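SAM-dependent methyltransferase (Exiguobacterium sibiricum 255-15, PDB 3D2L) probably transfers a methyl group from S-adenosyl-L-methionine to an acceptor that has not been established. Local coordinates at residues Q6-D12 with E68-K73; L133-V137 with Y206-L210; Q158-F164 with H176-I182. All coordinates share one frame; numbering follows the deposited sequence.

Contact 1. Residues Q6-D12 with E68-K73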
# COMPACT_ATOMS: atom_id res chain seq x y z
N GLN A 6 -5.26 15.10 -15.28
CA GLN A 6 -5.24 14.24 -14.05
C GLN A 6 -3.83 13.73 -13.71
O GLN A 6 -3.45 12.60 -14.08
CB GLN A 6 -6.23 13.09 -14.19
CG GLN A 6 -7.69 13.54 -14.15
CD GLN A 6 -8.67 12.41 -14.43
OE1 GLN A 6 -8.49 11.64 -15.38
NE2 GLN A 6 -9.73 12.33 -13.60
N PHE A 7 -3.08 14.57 -12.99
CA PHE A 7 -1.72 14.27 -12.54
C PHE A 7 -1.55 12.83 -12.05
O PHE A 7 -0.51 12.23 -12.29
CB PHE A 7 -1.29 15.26 -11.44
CG PHE A 7 0.02 14.91 -10.77
CD1 PHE A 7 1.23 15.26 -11.35
CD2 PHE A 7 0.04 14.23 -9.56
CE1 PHE A 7 2.45 14.93 -10.74
CE2 PHE A 7 1.25 13.90 -8.94
CZ PHE A 7 2.45 14.25 -9.54
N ALA A 8 -2.56 12.30 -11.36
CA ALA A 8 -2.49 10.95 -10.78
C ALA A 8 -2.05 9.84 -11.75
O ALA A 8 -1.46 8.85 -11.30
CB ALA A 8 -3.80 10.59 -10.08
N TYR A 9 -2.30 9.98 -13.06
CA TYR A 9 -1.81 8.97 -14.03
C TYR A 9 -0.28 8.77 -14.10
O TYR A 9 0.20 7.70 -14.52
CB TYR A 9 -2.39 9.19 -15.44
CG TYR A 9 -3.82 8.71 -15.50
CD1 TYR A 9 -4.12 7.33 -15.40
CD2 TYR A 9 -4.89 9.61 -15.61
CE1 TYR A 9 -5.45 6.87 -15.43
CE2 TYR A 9 -6.21 9.15 -15.65
CZ TYR A 9 -6.49 7.78 -15.55
OH TYR A 9 -7.80 7.35 -15.58
N VAL A 10 0.48 9.77 -13.66
CA VAL A 10 1.92 9.63 -13.64
C VAL A 10 2.33 8.48 -12.69
O VAL A 10 3.39 7.85 -12.86
CB VAL A 10 2.64 10.96 -13.24
CG1 VAL A 10 2.17 12.08 -14.15
CG2 VAL A 10 2.43 11.29 -11.75
N TYR A 11 1.49 8.22 -11.68
CA TYR A 11 1.75 7.12 -10.76
C TYR A 11 1.48 5.78 -11.43
O TYR A 11 2.21 4.82 -11.21
CB TYR A 11 0.94 7.25 -9.47
CG TYR A 11 1.37 8.41 -8.62
CD1 TYR A 11 2.63 8.41 -8.01
CD2 TYR A 11 0.53 9.50 -8.41
CE1 TYR A 11 3.04 9.48 -7.21
CE2 TYR A 11 0.92 10.57 -7.61
CZ TYR A 11 2.18 10.55 -7.02
OH TYR A 11 2.55 11.60 -6.23
N ASP A 12 0.45 5.72 -12.27
CA ASP A 12 0.14 4.47 -12.95
C ASP A 12 1.24 4.10 -13.93
O ASP A 12 1.57 2.91 -14.09
CB ASP A 12 -1.23 4.53 -13.60
CG ASP A 12 -2.36 4.36 -12.57
OD1 ASP A 12 -2.06 4.32 -11.36
OD2 ASP A 12 -3.54 4.24 -12.93
N GLU A 68 -10.24 9.44 -7.87
CA GLU A 68 -10.94 9.80 -9.10
C GLU A 68 -10.51 8.91 -10.26
O GLU A 68 -11.34 8.45 -11.04
CB GLU A 68 -10.70 11.26 -9.44
CG GLU A 68 -11.47 12.21 -8.55
CD GLU A 68 -11.06 13.68 -8.73
OE1 GLU A 68 -10.46 14.03 -9.76
OE2 GLU A 68 -11.36 14.48 -7.81
N ILE A 69 -9.20 8.68 -10.37
CA ILE A 69 -8.66 7.79 -11.41
C ILE A 69 -9.11 6.36 -11.13
O ILE A 69 -9.54 5.67 -12.03
CB ILE A 69 -7.14 7.85 -11.45
CG1 ILE A 69 -6.64 9.28 -11.73
CG2 ILE A 69 -6.62 6.91 -12.51
CD1 ILE A 69 -7.16 9.90 -12.92
N ALA A 70 -9.01 5.92 -9.88
CA ALA A 70 -9.48 4.59 -9.44
C ALA A 70 -10.91 4.35 -9.92
O ALA A 70 -11.23 3.32 -10.58
CB ALA A 70 -9.35 4.45 -7.91
N GLN A 71 -11.78 5.31 -9.64
CA GLN A 71 -13.19 5.21 -10.02
C GLN A 71 -13.41 5.16 -11.52
O GLN A 71 -14.19 4.35 -12.01
CB GLN A 71 -13.97 6.37 -9.42
CG GLN A 71 -15.43 6.40 -9.82
CD GLN A 71 -16.11 7.59 -9.22
OE1 GLN A 71 -15.86 7.92 -8.05
NE2 GLN A 71 -16.97 8.26 -10.00
N GLU A 72 -12.74 6.03 -12.26
CA GLU A 72 -12.86 6.03 -13.70
C GLU A 72 -12.45 4.69 -14.31
O GLU A 72 -13.12 4.18 -15.19
CB GLU A 72 -12.13 7.23 -14.30
CG GLU A 72 -12.93 8.52 -14.03
CD GLU A 72 -12.32 9.81 -14.62
OE1 GLU A 72 -11.08 10.00 -14.54
OE2 GLU A 72 -13.11 10.66 -15.09
N LYS A 73 -11.37 4.10 -13.80
CA LYS A 73 -10.91 2.81 -14.25
C LYS A 73 -11.93 1.72 -13.93
O LYS A 73 -12.20 0.87 -14.78
CB LYS A 73 -9.54 2.50 -13.63
CG LYS A 73 -8.45 3.43 -14.14
CD LYS A 73 -7.06 2.95 -13.70
CE LYS A 73 -6.83 2.89 -12.20
NZ LYS A 73 -5.54 2.17 -11.89
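Q6 NE2 donates to E72 OE1 at 2.9 Å and 154°, one of two polar ties between the start of the modelled chain and helix 64-76 of the Rossmann-like methyltransferase fold. The carboxylate oxygen lies almost in the Q6 amide plane, yet the flat groups stand 77° apart, so NE2 comes to the syn side of OE1 from out of the carboxylate plane. A type I turn from Q6 to Y9, closed by Y9 N to Q6 O, points Q6 and A8 at helix 64-76 and brings the end of the Y9 side chain over I69. A8 CB touches I69 CG1 at 3.5 Å, while the Y9 ring presents a face to CG1, 4.2 Å from its centroid, in a CH-pi contact. With an alanine in place of Y9, I69 would probably lose its aromatic cover and a gap would open between the Q6 amide and D12. D12 divides its carboxylate: OD1 bonds to T44 in the glycine-rich loop, which in this family usually borders the cofactor, whereas OD2 forms a salt bridge with K73 NZ at 3.1 Å. The lysine bends at chi3 (-61°), and NZ reaches OD2 on its syn side, tilted from the carboxylate plane.

Contact 2. Residues L133-V137 with Y206-L210; sequences LLFDV and YITWL
F135 and Y206 meet obliquely, their ring planes 55° apart and their centroids separated by 5.8 Å. F135 CE1 lies over one face of the tyrosine ring, 4.2 Å from Y206 CD1. On the strand, L133, F135 and V137 all point at helix 203-212; on the helix, Y206 and L210, one turn apart, answer them. The strand and helix segments run nearly antiparallel, at 160°, and their axes are 12.5 Å apart, a distance that these large side chains span. L210 works as a fork: its CD1 sits at the edge of the F135 ring, near the ring plane and 3.9 Å from F135 CE2, while its CD2 reaches L133 CD2 at 3.6 Å. F135 has CG between its backbone N and carbonyl carbon (chi1 63°), which brings one end of the ring to both helix residues, CE1 to Y206 and CE2 to L210. At the other end of the patch V137 meets Y206 from the opposite direction, with CG2 3.9 Å from Y206 CE2 and CG1 near the phenol oxygen; that hydroxyl also has a weak hydrogen bond to T200. All five residues are buried, and the contact between them is wholly apolar. The strand belongs to the class I methyltransferase sheet, whose strand order is 3-2-1-4-5-7-6, and the helix packs on one side of it. Strand 131-138 pairs there with strand 235-242, whose F238 stacks on F135 and also touches L210. Helix 113-126 adds F120 beside F135 and L210, and strand 215-222 supplies F215 against L133 and V217 against L210.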
# COMPACT_ATOMS: atom_id res chain seq x y z
N LEU A 133 -6.25 -9.11 8.77
CA LEU A 133 -5.53 -7.91 8.43
C LEU A 133 -4.27 -8.39 7.73
O LEU A 133 -3.48 -9.16 8.30
CB LEU A 133 -5.16 -7.05 9.65
CG LEU A 133 -4.23 -5.86 9.42
CD1 LEU A 133 -4.81 -4.82 8.36
CD2 LEU A 133 -3.90 -5.19 10.76
N LEU A 134 -4.10 -7.93 6.48
CA LEU A 134 -2.96 -8.27 5.64
C LEU A 134 -2.26 -7.01 5.22
O LEU A 134 -2.90 -6.07 4.79
CB LEU A 134 -3.41 -8.98 4.37
CG LEU A 134 -3.87 -10.43 4.43
CD1 LEU A 134 -5.19 -10.52 5.14
CD2 LEU A 134 -3.98 -10.99 3.00
N PHE A 135 -0.93 -6.98 5.33
CA PHE A 135 -0.13 -5.87 4.85
C PHE A 135 1.30 -6.32 4.57
O PHE A 135 1.80 -7.29 5.14
CB PHE A 135 -0.09 -4.65 5.82
CG PHE A 135 0.53 -4.94 7.18
CD1 PHE A 135 1.88 -4.76 7.41
CD2 PHE A 135 -0.25 -5.37 8.23
CE1 PHE A 135 2.44 -5.01 8.64
CE2 PHE A 135 0.32 -5.60 9.48
CZ PHE A 135 1.65 -5.43 9.68
N ASP A 136 1.96 -5.59 3.68
CA ASP A 136 3.36 -5.84 3.34
C ASP A 136 4.11 -4.52 3.50
O ASP A 136 3.58 -3.42 3.18
CB ASP A 136 3.53 -6.40 1.93
CG ASP A 136 2.89 -5.51 0.87
OD1 ASP A 136 1.64 -5.51 0.73
OD2 ASP A 136 3.66 -4.86 0.14
N VAL A 137 5.34 -4.64 4.01
CA VAL A 137 6.17 -3.47 4.32
C VAL A 137 7.61 -3.70 3.93
O VAL A 137 8.03 -4.83 3.69
CB VAL A 137 6.16 -3.11 5.85
CG1 VAL A 137 4.81 -2.49 6.28
CG2 VAL A 137 6.51 -4.32 6.73
N TYR A 206 6.36 -4.63 14.61
CA TYR A 206 5.02 -4.74 14.05
C TYR A 206 4.17 -5.85 14.71
O TYR A 206 2.98 -5.66 14.90
CB TYR A 206 5.05 -4.98 12.54
CG TYR A 206 5.41 -3.73 11.70
CD1 TYR A 206 4.49 -2.69 11.53
CD2 TYR A 206 6.60 -3.67 11.01
CE1 TYR A 206 4.80 -1.58 10.75
CE2 TYR A 206 6.91 -2.59 10.21
CZ TYR A 206 6.01 -1.54 10.08
OH TYR A 206 6.32 -0.47 9.29
N ILE A 207 4.77 -7.00 14.97
CA ILE A 207 4.11 -8.14 15.66
C ILE A 207 3.63 -7.68 17.03
O ILE A 207 2.53 -7.96 17.41
CB ILE A 207 5.08 -9.36 15.83
CG1 ILE A 207 5.41 -10.02 14.47
CG2 ILE A 207 4.47 -10.43 16.80
CD1 ILE A 207 6.73 -10.94 14.50
N THR A 208 4.46 -6.95 17.76
CA THR A 208 4.05 -6.44 19.09
C THR A 208 2.84 -5.54 19.04
O THR A 208 1.94 -5.65 19.84
CB THR A 208 5.23 -5.69 19.76
OG1 THR A 208 6.26 -6.63 20.01
CG2 THR A 208 4.79 -5.07 21.07
N TRP A 209 2.85 -4.60 18.10
CA TRP A 209 1.75 -3.69 17.91
C TRP A 209 0.51 -4.41 17.50
O TRP A 209 -0.57 -4.06 17.97
CB TRP A 209 2.10 -2.61 16.87
CG TRP A 209 3.14 -1.59 17.32
CD1 TRP A 209 3.38 -1.16 18.60
CD2 TRP A 209 4.02 -0.83 16.49
NE1 TRP A 209 4.37 -0.21 18.60
CE2 TRP A 209 4.77 0.02 17.32
CE3 TRP A 209 4.26 -0.82 15.11
CZ2 TRP A 209 5.75 0.87 16.81
CZ3 TRP A 209 5.20 0.03 14.61
CH2 TRP A 209 5.92 0.88 15.44
N LEU A 210 0.63 -5.38 16.60
CA LEU A 210 -0.53 -6.19 16.21
C LEU A 210 -1.16 -6.88 17.42
O LEU A 210 -2.36 -6.83 17.58
CB LEU A 210 -0.17 -7.22 15.14
CG LEU A 210 0.01 -6.64 13.73
CD1 LEU A 210 0.77 -7.63 12.81
CD2 LEU A 210 -1.35 -6.15 13.13

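Contact 3. Residues Q158-F164 with H176-I182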
# COMPACT_ATOMS: atom_id res chain seq x y z
N GLN A 158 3.58 9.32 -21.25
CA GLN A 158 3.10 10.67 -20.94
C GLN A 158 3.97 11.48 -19.99
O GLN A 158 3.80 12.70 -19.88
CB GLN A 158 1.69 10.60 -20.35
CG GLN A 158 0.73 9.73 -21.14
CD GLN A 158 -0.72 9.90 -20.68
OE1 GLN A 158 -1.30 9.00 -20.09
NE2 GLN A 158 -1.27 11.09 -20.91
N SER A 159 4.89 10.81 -19.30
CA SER A 159 5.74 11.47 -18.34
C SER A 159 7.07 10.72 -18.13
O SER A 159 7.20 9.55 -18.50
CB SER A 159 5.01 11.56 -16.99
OG SER A 159 4.79 10.27 -16.43
N SER A 160 8.01 11.42 -17.51
CA SER A 160 9.31 10.89 -17.11
C SER A 160 9.49 11.35 -15.66
O SER A 160 8.91 12.35 -15.26
CB SER A 160 10.44 11.45 -18.00
OG SER A 160 10.26 11.13 -19.38
N TYR A 161 10.26 10.61 -14.87
CA TYR A 161 10.54 10.98 -13.49
C TYR A 161 11.98 10.70 -13.11
O TYR A 161 12.66 9.86 -13.70
CB TYR A 161 9.62 10.24 -12.49
CG TYR A 161 9.90 8.75 -12.33
CD1 TYR A 161 10.87 8.30 -11.47
CD2 TYR A 161 9.19 7.80 -13.08
CE1 TYR A 161 11.15 6.95 -11.33
CE2 TYR A 161 9.46 6.44 -12.95
CZ TYR A 161 10.44 6.02 -12.05
OH TYR A 161 10.75 4.69 -11.89
N ILE A 162 12.41 11.44 -12.10
CA ILE A 162 13.70 11.29 -11.47
C ILE A 162 13.33 11.14 -9.99
O ILE A 162 12.65 11.98 -9.39
CB ILE A 162 14.63 12.49 -11.68
CG1 ILE A 162 15.02 12.60 -13.16
CG2 ILE A 162 15.90 12.33 -10.86
CD1 ILE A 162 15.81 13.88 -13.56
N TRP A 163 13.80 10.05 -9.41
CA TRP A 163 13.52 9.70 -8.03
C TRP A 163 14.79 9.45 -7.25
O TRP A 163 15.58 8.59 -7.60
CB TRP A 163 12.63 8.47 -8.06
CG TRP A 163 12.43 7.73 -6.78
CD1 TRP A 163 12.70 8.14 -5.52
CD2 TRP A 163 11.73 6.48 -6.65
NE1 TRP A 163 12.31 7.18 -4.61
CE2 TRP A 163 11.69 6.17 -5.27
CE3 TRP A 163 11.16 5.60 -7.56
CZ2 TRP A 163 11.12 4.99 -4.78
CZ3 TRP A 163 10.57 4.43 -7.08
CH2 TRP A 163 10.56 4.14 -5.69
N PHE A 164 15.01 10.27 -6.22
CA PHE A 164 16.12 10.12 -5.32
C PHE A 164 15.58 9.52 -4.02
O PHE A 164 14.61 10.03 -3.46
CB PHE A 164 16.79 11.44 -4.96
CG PHE A 164 17.31 12.19 -6.16
CD1 PHE A 164 18.18 11.59 -7.06
CD2 PHE A 164 16.97 13.53 -6.36
CE1 PHE A 164 18.66 12.30 -8.17
CE2 PHE A 164 17.46 14.22 -7.45
CZ PHE A 164 18.30 13.61 -8.35
N HIS A 176 11.76 10.21 -0.22
CA HIS A 176 11.73 10.02 -1.67
C HIS A 176 11.48 11.37 -2.32
O HIS A 176 10.39 11.92 -2.17
CB HIS A 176 10.56 9.11 -2.09
CG HIS A 176 10.60 7.76 -1.46
ND1 HIS A 176 11.64 6.88 -1.65
CD2 HIS A 176 9.72 7.14 -0.64
CE1 HIS A 176 11.40 5.77 -0.97
NE2 HIS A 176 10.23 5.90 -0.37
N GLU A 177 12.48 11.90 -3.02
CA GLU A 177 12.34 13.18 -3.73
C GLU A 177 12.04 12.85 -5.16
O GLU A 177 12.89 12.35 -5.88
CB GLU A 177 13.59 14.03 -3.61
CG GLU A 177 13.86 14.46 -2.18
CD GLU A 177 12.99 15.59 -1.70
OE1 GLU A 177 11.92 15.86 -2.31
OE2 GLU A 177 13.39 16.25 -0.70
N LEU A 178 10.80 13.13 -5.56
CA LEU A 178 10.33 12.86 -6.90
C LEU A 178 10.19 14.12 -7.73
O LEU A 178 9.76 15.16 -7.22
CB LEU A 178 8.97 12.17 -6.86
CG LEU A 178 8.87 10.66 -6.77
CD1 LEU A 178 9.33 10.01 -8.10
CD2 LEU A 178 9.66 10.17 -5.61
N THR A 179 10.56 14.01 -9.00
CA THR A 179 10.34 15.08 -9.98
C THR A 179 9.71 14.39 -11.18
O THR A 179 10.27 13.45 -11.69
CB THR A 179 11.62 15.80 -10.39
OG1 THR A 179 12.08 16.59 -9.28
CG2 THR A 179 11.37 16.78 -11.59
N PHE A 180 8.54 14.87 -11.60
CA PHE A 180 7.85 14.37 -12.80
C PHE A 180 7.91 15.44 -13.87
O PHE A 180 7.75 16.61 -13.57
CB PHE A 180 6.36 14.05 -12.53
CG PHE A 180 6.17 12.92 -11.54
CD1 PHE A 180 6.11 13.17 -10.18
CD2 PHE A 180 6.14 11.60 -11.99
CE1 PHE A 180 5.98 12.13 -9.25
CE2 PHE A 180 5.99 10.54 -11.07
CZ PHE A 180 5.93 10.82 -9.71
N PHE A 181 8.17 15.03 -15.11
CA PHE A 181 8.09 15.90 -16.27
C PHE A 181 6.94 15.33 -17.05
O PHE A 181 7.05 14.22 -17.59
CB PHE A 181 9.38 15.92 -17.09
CG PHE A 181 10.49 16.59 -16.39
CD1 PHE A 181 10.53 17.96 -16.32
CD2 PHE A 181 11.46 15.84 -15.75
CE1 PHE A 181 11.55 18.60 -15.65
CE2 PHE A 181 12.49 16.46 -15.07
CZ PHE A 181 12.53 17.84 -15.02
N ILE A 182 5.83 16.06 -17.07
CA ILE A 182 4.62 15.63 -17.72
C ILE A 182 4.46 16.38 -19.03
O ILE A 182 4.52 17.62 -19.07
CB ILE A 182 3.34 15.89 -16.86
CG1 ILE A 182 3.48 15.31 -15.46
CG2 ILE A 182 2.10 15.33 -17.55
CD1 ILE A 182 4.14 16.21 -14.49
O HOH W 1 13.92 14.15 -8.00
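L178 CD2 sits over a face of the W163 indole, 3.9 Å from the centroid of its five-membered ring, while L178 CD1 packs against W163 CB at 3.6 Å. With CG anti to the backbone N (chi1 167°), the indole swings across to the neighbouring strand, where its edge meets H176; the imidazole stands at 80° to it and is held at its far side by NE2 bonded to Q198. Further along the same face, F180 CD2 lies 3.8 Å from Y161 CB, and S159 and I182 continue the row. This is the tightly packed side: V10 of helix 9-14 rests on S159, F180 and I182, L14 touches Y161, and S159 OG bonds to E13. The two strands form an antiparallel beta hairpin at the middle of a four-stranded antiparallel sheet, an addition to the Rossmann-like core. Three hydrogen-bonded pairs stitch them together, S160 with F181, I162 with T179 and F164 with E177, the straightest bonds reaching 172° at F181 N to S160 O and F164 N to E177 O. The side chains of these same pairs form the looser, more exposed face. I162 CD1 comes only to 4.5 Å from F181 CE2, at the edge of its ring, and the polar ends turn to other strands: T179 OG1 to D193, E177 OE1 to T195, S160 OG to H155. A water donates to I162 O at 2.9 Å and, weakly, to T179 OG1 at 3.3 Å.

In the fold
From the N terminus, contact 1 is the first to close: it brings residues 6-12 back to helix 64-76 across a loop that includes strands 36-40 and 56-61 of the main sheet. The chain then completes more of that sheet before contact 2 opens on strand 131-138, to close only at helix 203-212. Within this second loop lies the whole four-stranded antiparallel sheet, and with it contact 3, a short hairpin connection. Contacts 1 and 2 follow in series on opposite sides of the chain's centre, about 28 Å between centres. Contacts 1 and 3 touch where F7 meets F180, so the N-terminal segment joins the added sheet to the Rossmann-like core.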